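PDB 3LHH: CBS domain protein from Shewanella oneidensis, which binds AMP through its paired CBS domains, the part present here of a longer membrane protein that may also bind flavin adenine dinucleotide. Local coordinates for residues M48-I54 and L149-V153; I54-D58 and T69-H75. All blocks are in the same frame, centred on the assembly; numbering follows the deposited sequence.

Contact 1: residues M48-I54 and L149-V153; sequences MVPRSDI and LKGLV. With AMP (adenosine monophosphate), chain B.
Strand 49-50 adds antiparallel to strand 149-154 as the outermost strand of the second CBS domain's sheet. Val-49 and Leu-152 form the hydrogen-bonded pair (Val-49 N to Leu-152 O 2.7 Å, Leu-152 N to Val-49 O 2.9 Å); Pro-50 and Gly-151 follow as a non-hydrogen-bonded pair, where proline loses nothing by lacking an N-H. Gly-151 is the hollow: at phi/psi 160/-166 only glycine fits, and a CB would strike Val-49 O and the Met-48 side chain. Into this gap Met-48 (selenomethionine, chi1 and chi2 t) lays its CG, 3.8 Å from Gly-151 CA. Lys-150 and Gly-151 both face Val-142 of the neighbouring strand 139-143 in a classic beta bulge. Leu-152 (chi1 p), on the same face as Val-49, puts CD1 3.7 Å from Val-49 CB and CD2 3.7 Å from Ile-54 CD1, itself 4.1 Å from Leu-149 CD2. The chain turns after Pro-50 (Asp-53 N hydrogen-bonded to Pro-50 O, 2.8 Å). Arg-51 (chi1 p) gives N to Lys-150 O (3.2 Å) and NH1 to Leu-149 O (2.8 Å), while NH2 salt-bridges Asp-86. Backbone hydrogen bonds thus fix the register and apolar contacts fill the Val-49/Leu-152 face, holding Val-49, Asp-53 and Ile-54 beside AMP.

Contact 2: residues I54-D58 and T69-H75; sequences IVFLD and TVMQSPH. With AMP (adenosine monophosphate), chain B.
No hydrogen bond joins these two segments directly; AMP hydrogen-bonds to both. They belong to the beta-alpha-beta unit of the first CBS domain, made of strand 57-58, helix 63-71 and strand 77-81, and the contact sets the extended chain 54-58 against the end of the helix and the loop after it. The closest CA pair, Leu-57 and Thr-69, is 7.3 Å apart, a spacing filled by the branched side chains of Val-55, Leu-57, Thr-69 and Val-70. The methyl CG2 of Thr-69 (chi1 m) lies 3.8 Å from Leu-57 CD2 and 4.0 Å from Val-55 CG1. Threonine suits this place because its OG1 hydrogen-bonds back to Ala-65 O within the helix while the methyl serves the apolar contact. Leu-57 (chi1 m, chi2 t) brings CD2 to 3.8 Å from CG2 of Val-70, which also packs on helix 94-102. Gln-72 leaves helical geometry and the chain opens out at Ser-73 (phi/psi -138/149), whose OG accepts from His-75 N at 3.2 Å in an ST turn. Val-55, extended at -98/123, points its side chain toward this loop, with CG2 near the edge of the His-75 ring, 4.1 Å from CD2. Its backbone reads the adenine edge: Val-55 N donates to AMP N1 (3.0 Å), and AMP N6 donates to Val-55 O (3.1 Å), a pairing suited to a 6-amino purine. The imidazole of His-75 (chi1 m) has AMP C4 over one face, and its ND1 donates to the phosphate oxygen O1P of AMP at 2.9 Å.

Overall arrangement
From the N terminus the chain enters strand 49-50, the first half of contact 1, turns, and passes through Ile-54 into 54-58. Contact 2 closes first: the chain runs up helix 63-71, and its end with the following loop, 69-75, comes back against 54-58 before strand 77-81 begins. The chain then completes the first CBS domain, crosses into the second, and only at 149-153 closes the long loop of contact 1. Contact 2 is therefore nested inside contact 1, their centres about 14 Å apart. Contact 1 ties the two CBS domains together; contact 2 stays within the first. They share Ile-54, and both touch AMP, whose site is completed by residues including Ser-76, Arg-77, Thr-154 and Asp-157.

Contact 1: residues M48-I54 and L149-V153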
# COMPACT_ATOMS: atom_id res chain seq x y z
N MSE A 48 1.28 4.89 11.40
CA MSE A 48 0.51 4.02 10.54
C MSE A 48 -0.65 4.74 9.85
O MSE A 48 -1.29 5.60 10.45
CB MSE A 48 -0.07 2.91 11.40
CG MSE A 48 -0.67 1.78 10.65
SE MSE A 48 -0.74 0.28 11.88
CE MSE A 48 -2.04 0.97 13.16
N VAL A 49 -0.90 4.39 8.60
CA VAL A 49 -2.20 4.68 7.99
C VAL A 49 -3.15 3.54 8.40
O VAL A 49 -2.97 2.41 7.96
CB VAL A 49 -2.12 4.73 6.45
CG1 VAL A 49 -3.52 4.85 5.85
CG2 VAL A 49 -1.21 5.88 5.98
N PRO A 50 -4.15 3.84 9.24
CA PRO A 50 -5.09 2.82 9.76
C PRO A 50 -5.82 2.12 8.62
O PRO A 50 -6.09 2.76 7.60
CB PRO A 50 -6.10 3.64 10.56
CG PRO A 50 -5.50 5.03 10.70
CD PRO A 50 -4.63 5.21 9.51
N ARG A 51 -6.17 0.85 8.79
CA ARG A 51 -6.89 0.12 7.74
C ARG A 51 -8.15 0.83 7.24
O ARG A 51 -8.54 0.65 6.09
CB ARG A 51 -7.23 -1.30 8.19
CG ARG A 51 -8.12 -1.38 9.40
CD ARG A 51 -8.41 -2.82 9.78
NE ARG A 51 -9.46 -3.44 8.95
CZ ARG A 51 -9.36 -4.66 8.44
NH1 ARG A 51 -8.27 -5.40 8.66
NH2 ARG A 51 -10.34 -5.15 7.72
N SER A 52 -8.80 1.63 8.08
CA SER A 52 -10.01 2.33 7.62
C SER A 52 -9.70 3.49 6.67
O SER A 52 -10.56 3.91 5.89
CB SER A 52 -10.85 2.81 8.81
OG SER A 52 -10.19 3.82 9.53
N ASP A 53 -8.47 4.00 6.74
CA ASP A 53 -8.06 5.10 5.87
C ASP A 53 -7.38 4.62 4.59
O ASP A 53 -7.02 5.44 3.75
CB ASP A 53 -7.10 6.06 6.61
CG ASP A 53 -7.78 6.83 7.75
OD1 ASP A 53 -8.99 6.62 8.00
OD2 ASP A 53 -7.10 7.65 8.40
N ILE A 54 -7.18 3.31 4.44
CA ILE A 54 -6.51 2.78 3.26
C ILE A 54 -7.37 2.85 2.01
O ILE A 54 -8.49 2.35 2.00
CB ILE A 54 -6.06 1.31 3.42
CG1 ILE A 54 -4.98 1.19 4.50
CG2 ILE A 54 -5.55 0.78 2.10
CD1 ILE A 54 -4.45 -0.23 4.66
N LEU A 149 -4.71 -7.52 9.21
CA LEU A 149 -4.18 -6.24 8.78
C LEU A 149 -4.62 -5.10 9.69
O LEU A 149 -5.80 -4.94 9.95
CB LEU A 149 -4.62 -5.96 7.35
CG LEU A 149 -4.06 -4.66 6.80
CD1 LEU A 149 -2.70 -4.94 6.19
CD2 LEU A 149 -5.00 -4.12 5.76
N LYS A 150 -3.66 -4.31 10.17
CA LYS A 150 -3.94 -3.17 11.05
C LYS A 150 -3.80 -1.84 10.32
O LYS A 150 -4.31 -0.82 10.77
CB LYS A 150 -2.95 -3.17 12.24
CG LYS A 150 -3.37 -4.02 13.41
CD LYS A 150 -4.66 -3.49 14.05
CE LYS A 150 -5.69 -4.60 14.28
NZ LYS A 150 -7.07 -4.26 13.78
N GLY A 151 -3.06 -1.84 9.22
CA GLY A 151 -2.79 -0.61 8.51
C GLY A 151 -1.58 -0.73 7.61
O GLY A 151 -1.10 -1.83 7.34
N LEU A 152 -1.08 0.41 7.15
CA LEU A 152 0.12 0.41 6.33
C LEU A 152 1.04 1.55 6.72
O LEU A 152 0.60 2.56 7.28
CB LEU A 152 -0.22 0.48 4.83
CG LEU A 152 -0.93 1.71 4.27
CD1 LEU A 152 0.03 2.87 4.05
CD2 LEU A 152 -1.58 1.31 2.95
N VAL A 153 2.32 1.35 6.46
CA VAL A 153 3.31 2.41 6.65
C VAL A 153 4.00 2.73 5.33
O VAL A 153 4.33 1.82 4.57
CB VAL A 153 4.36 2.01 7.71
CG1 VAL A 153 5.30 3.19 8.02
CG2 VAL A 153 3.66 1.60 8.95
P AMP B . 1.19 9.97 -1.93
O1P AMP B . -0.24 10.47 -1.81
O2P AMP B . 1.32 8.76 -2.82
O3P AMP B . 2.23 11.04 -2.17
O5' AMP B . 1.48 9.54 -0.42
C5' AMP B . 1.50 10.54 0.61
C4' AMP B . 0.95 9.97 1.92
O4' AMP B . -0.42 9.57 1.79
C3' AMP B . 1.67 8.70 2.36
O3' AMP B . 2.90 8.96 3.07
C2' AMP B . 0.62 8.03 3.23
O2' AMP B . 0.57 8.78 4.44
C1' AMP B . -0.67 8.34 2.49
N9 AMP B . -1.02 7.31 1.47
C8 AMP B . -0.31 7.00 0.36
N7 AMP B . -0.92 6.05 -0.38
C5 AMP B . -2.05 5.72 0.26
C6 AMP B . -3.17 4.78 0.01
N6 AMP B . -3.19 3.98 -1.08
N1 AMP B . -4.17 4.77 0.91
C2 AMP B . -4.16 5.57 2.00
N3 AMP B . -3.18 6.44 2.29
C4 AMP B . -2.11 6.55 1.47

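Contact 2: residues I54-D58 and T69-H75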
# COMPACT_ATOMS: atom_id res chain seq x y z
N ILE A 54 -7.18 3.31 4.44
CA ILE A 54 -6.51 2.78 3.26
C ILE A 54 -7.37 2.85 2.01
O ILE A 54 -8.49 2.35 2.00
CB ILE A 54 -6.06 1.31 3.42
CG1 ILE A 54 -4.98 1.19 4.50
CG2 ILE A 54 -5.55 0.78 2.10
CD1 ILE A 54 -4.45 -0.23 4.66
N VAL A 55 -6.84 3.45 0.94
CA VAL A 55 -7.55 3.50 -0.33
C VAL A 55 -7.00 2.39 -1.20
O VAL A 55 -5.80 2.35 -1.45
CB VAL A 55 -7.32 4.86 -1.04
CG1 VAL A 55 -7.97 4.86 -2.40
CG2 VAL A 55 -7.84 6.00 -0.18
N PHE A 56 -7.87 1.49 -1.67
CA PHE A 56 -7.39 0.25 -2.28
C PHE A 56 -8.15 -0.14 -3.55
O PHE A 56 -9.25 0.34 -3.79
CB PHE A 56 -7.45 -0.91 -1.27
CG PHE A 56 -8.86 -1.28 -0.85
CD1 PHE A 56 -9.43 -0.71 0.27
CD2 PHE A 56 -9.59 -2.22 -1.57
CE1 PHE A 56 -10.72 -1.05 0.67
CE2 PHE A 56 -10.88 -2.56 -1.19
CZ PHE A 56 -11.45 -1.98 -0.06
N LEU A 57 -7.54 -0.99 -4.36
CA LEU A 57 -8.20 -1.52 -5.55
C LEU A 57 -8.64 -2.98 -5.35
O LEU A 57 -8.01 -3.73 -4.61
CB LEU A 57 -7.27 -1.40 -6.76
CG LEU A 57 -6.68 -0.01 -7.01
CD1 LEU A 57 -5.94 0.01 -8.34
CD2 LEU A 57 -7.73 1.06 -6.99
N ASP A 58 -9.75 -3.36 -5.98
CA ASP A 58 -10.32 -4.70 -5.79
C ASP A 58 -10.31 -5.44 -7.12
O ASP A 58 -10.95 -5.04 -8.09
CB ASP A 58 -11.74 -4.61 -5.21
CG ASP A 58 -12.32 -5.97 -4.77
OD1 ASP A 58 -11.94 -7.03 -5.31
OD2 ASP A 58 -13.19 -5.96 -3.87
N THR A 69 -11.66 4.81 -8.85
CA THR A 69 -11.03 4.91 -7.53
C THR A 69 -9.68 5.62 -7.66
O THR A 69 -9.33 6.50 -6.87
CB THR A 69 -10.78 3.51 -6.91
OG1 THR A 69 -12.02 2.81 -6.76
CG2 THR A 69 -10.11 3.66 -5.54
N VAL A 70 -8.92 5.26 -8.68
CA VAL A 70 -7.60 5.87 -8.83
C VAL A 70 -7.70 7.36 -9.20
O VAL A 70 -6.99 8.21 -8.66
CB VAL A 70 -6.75 5.10 -9.85
CG1 VAL A 70 -5.52 5.89 -10.23
CG2 VAL A 70 -6.35 3.71 -9.26
N MSE A 71 -8.61 7.66 -10.12
CA MSE A 71 -8.82 9.03 -10.61
C MSE A 71 -9.31 9.97 -9.53
O MSE A 71 -9.18 11.18 -9.63
CB MSE A 71 -9.84 9.04 -11.75
CG MSE A 71 -9.25 8.65 -13.08
SE MSE A 71 -7.56 9.59 -13.37
CE MSE A 71 -8.17 11.43 -13.24
N GLN A 72 -9.91 9.41 -8.48
CA GLN A 72 -10.48 10.24 -7.42
C GLN A 72 -9.58 10.33 -6.19
O GLN A 72 -10.01 10.73 -5.10
CB GLN A 72 -11.88 9.73 -7.04
CG GLN A 72 -12.88 9.90 -8.20
CD GLN A 72 -14.28 9.42 -7.88
OE1 GLN A 72 -14.74 8.43 -8.43
NE2 GLN A 72 -14.97 10.14 -6.99
N SER A 73 -8.32 9.99 -6.40
CA SER A 73 -7.32 10.01 -5.33
C SER A 73 -6.00 10.59 -5.84
O SER A 73 -5.68 10.44 -7.02
CB SER A 73 -7.11 8.58 -4.82
OG SER A 73 -6.01 8.54 -3.93
N PRO A 74 -5.24 11.27 -4.96
CA PRO A 74 -3.89 11.76 -5.31
C PRO A 74 -2.79 10.69 -5.16
O PRO A 74 -1.69 10.90 -5.67
CB PRO A 74 -3.64 12.87 -4.28
CG PRO A 74 -4.70 12.67 -3.18
CD PRO A 74 -5.53 11.46 -3.53
N HIS A 75 -3.05 9.58 -4.48
CA HIS A 75 -1.98 8.61 -4.15
C HIS A 75 -1.24 7.99 -5.33
O HIS A 75 -1.85 7.67 -6.34
CB HIS A 75 -2.51 7.49 -3.26
CG HIS A 75 -3.18 8.00 -2.02
ND1 HIS A 75 -2.60 8.96 -1.21
CD2 HIS A 75 -4.37 7.69 -1.45
CE1 HIS A 75 -3.41 9.22 -0.20
NE2 HIS A 75 -4.49 8.46 -0.32
P AMP B . 1.19 9.97 -1.93
O1P AMP B . -0.24 10.47 -1.81
O2P AMP B . 1.32 8.76 -2.82
O3P AMP B . 2.23 11.04 -2.17
O5' AMP B . 1.48 9.54 -0.42
C5' AMP B . 1.50 10.54 0.61
C4' AMP B . 0.95 9.97 1.92
O4' AMP B . -0.42 9.57 1.79
C3' AMP B . 1.67 8.70 2.36
O3' AMP B . 2.90 8.96 3.07
C2' AMP B . 0.62 8.03 3.23
O2' AMP B . 0.57 8.78 4.44
C1' AMP B . -0.67 8.34 2.49
N9 AMP B . -1.02 7.31 1.47
C8 AMP B . -0.31 7.00 0.36
N7 AMP B . -0.92 6.05 -0.38
C5 AMP B . -2.05 5.72 0.26
C6 AMP B . -3.17 4.78 0.01
N6 AMP B . -3.19 3.98 -1.08
N1 AMP B . -4.17 4.77 0.91
C2 AMP B . -4.16 5.57 2.00
N3 AMP B . -3.18 6.44 2.29
C4 AMP B . -2.11 6.55 1.47